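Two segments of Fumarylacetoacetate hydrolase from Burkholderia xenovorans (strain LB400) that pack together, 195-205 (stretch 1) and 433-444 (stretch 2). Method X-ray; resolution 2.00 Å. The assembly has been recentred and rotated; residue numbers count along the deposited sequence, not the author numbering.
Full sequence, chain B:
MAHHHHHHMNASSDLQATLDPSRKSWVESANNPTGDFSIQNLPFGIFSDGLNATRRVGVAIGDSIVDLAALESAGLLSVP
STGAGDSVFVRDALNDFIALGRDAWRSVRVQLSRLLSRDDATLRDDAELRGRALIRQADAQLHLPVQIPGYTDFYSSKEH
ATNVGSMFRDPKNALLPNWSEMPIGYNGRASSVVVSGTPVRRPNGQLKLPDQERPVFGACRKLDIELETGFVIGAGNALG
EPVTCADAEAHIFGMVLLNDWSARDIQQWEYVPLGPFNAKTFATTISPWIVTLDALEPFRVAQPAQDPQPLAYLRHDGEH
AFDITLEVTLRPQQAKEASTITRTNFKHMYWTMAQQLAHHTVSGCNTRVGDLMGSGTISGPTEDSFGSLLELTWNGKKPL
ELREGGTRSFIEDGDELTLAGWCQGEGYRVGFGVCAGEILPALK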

# COMPACT_ATOMS: atom_id res chain seq x y z
N VAL B 195 14.76 -1.30 6.23
CA VAL B 195 15.32 -2.07 7.34
C VAL B 195 16.20 -1.19 8.22
O VAL B 195 16.74 -0.17 7.79
N SER B 196 16.34 -1.61 9.48
CA SER B 196 17.20 -0.95 10.45
C SER B 196 18.58 -0.65 9.88
O SER B 196 19.18 -1.47 9.19
N GLY B 197 19.08 0.56 10.17
CA GLY B 197 20.36 1.03 9.67
C GLY B 197 20.26 1.96 8.48
O GLY B 197 21.23 2.66 8.17
N THR B 198 19.13 1.98 7.80
CA THR B 198 18.98 2.84 6.64
C THR B 198 18.93 4.28 7.11
O THR B 198 18.11 4.61 7.97
N PRO B 199 19.79 5.17 6.60
CA PRO B 199 19.68 6.58 6.95
C PRO B 199 18.38 7.17 6.42
O PRO B 199 17.86 6.75 5.38
N VAL B 200 17.86 8.15 7.15
CA VAL B 200 16.57 8.75 6.84
C VAL B 200 16.78 10.23 6.60
O VAL B 200 17.29 10.94 7.47
N ARG B 201 16.39 10.70 5.43
CA ARG B 201 16.66 12.08 5.09
C ARG B 201 15.51 12.95 5.56
O ARG B 201 14.34 12.63 5.29
N ARG B 202 15.84 14.03 6.26
CA ARG B 202 14.84 15.00 6.69
C ARG B 202 14.06 15.47 5.46
O ARG B 202 14.67 15.94 4.49
N PRO B 203 12.74 15.33 5.46
CA PRO B 203 11.96 15.74 4.28
C PRO B 203 11.81 17.25 4.18
O PRO B 203 11.70 17.95 5.19
N ASN B 204 11.82 17.75 2.95
CA ASN B 204 11.23 19.05 2.66
C ASN B 204 9.75 18.87 2.37
O ASN B 204 9.29 17.77 2.06
N GLY B 205 9.00 19.96 2.47
CA GLY B 205 7.57 19.89 2.18
C GLY B 205 6.92 21.23 2.42
O GLY B 205 7.60 22.23 2.69
N GLY B 433 16.08 -7.40 18.91
CA GLY B 433 17.14 -6.67 18.23
C GLY B 433 16.86 -5.18 18.25
O GLY B 433 16.24 -4.64 19.17
N VAL B 434 17.33 -4.48 17.21
CA VAL B 434 17.19 -3.03 17.19
C VAL B 434 16.61 -2.57 15.86
O VAL B 434 16.77 -3.22 14.82
N CYS B 435 15.94 -1.43 15.93
CA CYS B 435 15.35 -0.74 14.80
C CYS B 435 15.92 0.68 14.82
O CYS B 435 15.39 1.55 15.52
N ALA B 436 17.01 0.91 14.08
CA ALA B 436 17.76 2.16 14.14
C ALA B 436 17.76 2.93 12.82
O ALA B 436 17.73 2.36 11.73
N GLY B 437 17.84 4.25 12.94
CA GLY B 437 18.07 5.10 11.79
C GLY B 437 18.71 6.39 12.23
O GLY B 437 18.47 6.87 13.34
N GLU B 438 19.52 6.97 11.35
CA GLU B 438 20.21 8.22 11.62
C GLU B 438 19.79 9.25 10.58
O GLU B 438 19.68 8.93 9.39
N ILE B 439 19.52 10.48 11.02
CA ILE B 439 18.85 11.47 10.19
C ILE B 439 19.88 12.22 9.34
O ILE B 439 20.89 12.72 9.86
N LEU B 440 19.62 12.30 8.02
CA LEU B 440 20.44 13.08 7.11
C LEU B 440 19.83 14.47 6.91
O LEU B 440 18.60 14.62 6.95
N PRO B 441 20.66 15.49 6.72
CA PRO B 441 20.14 16.84 6.48
C PRO B 441 19.22 16.86 5.26
O PRO B 441 19.39 16.10 4.31
N ALA B 442 18.23 17.75 5.31
CA ALA B 442 17.33 17.89 4.19
C ALA B 442 18.10 18.37 2.97
O ALA B 442 19.16 18.99 3.08
N LEU B 443 17.57 18.05 1.79
CA LEU B 443 18.19 18.47 0.55
C LEU B 443 18.10 19.98 0.40
O LEU B 443 17.10 20.60 0.78
N LYS B 444 19.16 20.57 -0.15
CA LYS B 444 19.28 22.02 -0.29
C LYS B 444 19.40 22.41 -1.76
O LYS B 444 19.60 21.58 -2.64
OXT LYS B 444 19.30 23.59 -2.08

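What holds the start of the contact, where Ser 196 meets the strand? Its CB points toward stretch 2 with chi1 t, and the hydroxyl works both ways: Ala 436 N donates to Ser 196 OG at 2.8 Å, while Ser 196 OG gives a weak bond to Val 434 O at 3.2 Å. Gly 197 N then donates to Ala 436 O at 2.7 Å. Thr 198 (chi1 m) points away and turns inward on its own stretch, its OG1 donating to Val 195 O at 2.7 Å across the type II turn.

How are the backbone groups satisfied where the turn gives way to strand? Two waters fill the gap: one donates to Gly 197 O and accepts from Glu 438 N, the other donates to both Thr 198 O and Ala 436 O. Direct parallel pairing follows, with Val 200 N to Glu 438 O (3.0 Å), Leu 440 N to Val 200 O (2.8 Å) and Arg 202 N to Leu 440 O (2.9 Å). On one sheet face Val 200 (t) sets CB 3.8 Å from CD1 of Ile 439 (m, m).

Where does Arg 201 find its partner? On the other face, its extended t, t start and m chi3 bring NH1 to Pro 441 O at 2.7 Å, near the guanidinium plane. That leaves the two faces to apolar groups, Leu 440 CD1 over one and Leu 443 CD2 over the opposite.

What closes the far end? Asn 204 (m) points toward stretch 2, and its ND2 donates to Leu 443 O at 3.0 Å. One water donates to both Asn 204 OD1 and Leu 443 O; another donates to Arg 202 O and accepts from Leu 443 N. Arg 202 packs CB 4.0 Å from Ala 442 CB, while its guanidinium nitrogens are satisfied elsewhere in the structure.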

# COMPACT_ATOMS: atom_id res chain seq x y z
CB VAL B 195 16.10 -3.30 6.82
CG1 VAL B 195 17.43 -2.88 6.22
CG2 VAL B 195 16.31 -4.34 7.96
CB SER B 196 17.32 -1.83 11.70
OG SER B 196 18.12 -1.23 12.70
CB THR B 198 17.70 2.51 5.86
OG1 THR B 198 17.65 1.10 5.59
CG2 THR B 198 17.66 3.28 4.57
CB PRO B 199 20.90 7.22 6.27
CG PRO B 199 21.25 6.30 5.17
CD PRO B 199 20.90 4.91 5.67
CB VAL B 200 15.55 8.54 7.97
CG1 VAL B 200 14.28 9.30 7.67
CG2 VAL B 200 15.27 7.05 8.16
CB ARG B 201 16.89 12.28 3.60
CG ARG B 201 17.34 13.72 3.34
CD ARG B 201 17.91 13.95 1.97
NE ARG B 201 19.05 13.09 1.64
CZ ARG B 201 20.33 13.36 1.90
NH1 ARG B 201 20.67 14.47 2.54
NH2 ARG B 201 21.26 12.51 1.52
CB ARG B 202 15.49 16.19 7.39
CG ARG B 202 14.52 17.30 7.80
CD ARG B 202 15.26 18.47 8.48
NE ARG B 202 16.03 18.03 9.64
CZ ARG B 202 15.53 17.90 10.87
NH1 ARG B 202 14.25 18.18 11.10
NH2 ARG B 202 16.30 17.47 11.87
CB PRO B 203 10.60 15.07 4.52
CG PRO B 203 10.52 14.90 6.03
CD PRO B 203 11.93 14.62 6.46
CB ASN B 204 11.92 19.71 1.47
CG ASN B 204 13.37 20.04 1.74
OD1 ASN B 204 13.70 20.64 2.75
ND2 ASN B 204 14.25 19.61 0.85
CB VAL B 434 18.53 -2.30 17.47
CG1 VAL B 434 19.05 -2.65 18.87
CG2 VAL B 434 19.56 -2.58 16.39
CB CYS B 435 13.83 -0.77 14.94
SG CYS B 435 12.98 0.37 13.87
CB ALA B 436 19.23 1.90 14.54
CB GLU B 438 21.73 8.00 11.64
CG GLU B 438 22.54 9.24 11.99
CD GLU B 438 23.98 8.90 12.35
OE1 GLU B 438 24.90 9.36 11.65
OE2 GLU B 438 24.20 8.17 13.34
CB ILE B 439 18.03 12.45 11.05
CG1 ILE B 439 16.94 11.70 11.82
CG2 ILE B 439 17.46 13.57 10.18
CD1 ILE B 439 16.09 10.79 10.97
CB LEU B 440 20.55 12.38 5.76
CG LEU B 440 21.10 10.96 5.86
CD1 LEU B 440 21.23 10.34 4.48
CD2 LEU B 440 22.44 10.96 6.59
CB PRO B 441 21.40 17.68 6.23
CG PRO B 441 22.48 16.92 6.89
CD PRO B 441 22.13 15.48 6.75
CB ALA B 442 16.20 18.87 4.52
CB LEU B 443 17.53 17.79 -0.64
CG LEU B 443 17.78 16.28 -0.70
CD1 LEU B 443 17.04 15.64 -1.87
CD2 LEU B 443 19.28 16.00 -0.76
CB LYS B 444 20.51 22.54 0.48
CG LYS B 444 20.47 22.29 1.98
CD LYS B 444 21.47 23.18 2.71
CE LYS B 444 22.89 22.98 2.19
NZ LYS B 444 23.83 24.01 2.75
O HOH W 1 20.98 5.23 9.66
O HOH W 2 16.30 3.33 9.41
O HOH W 3 15.26 16.48 1.87
O HOH W 4 15.87 22.12 2.63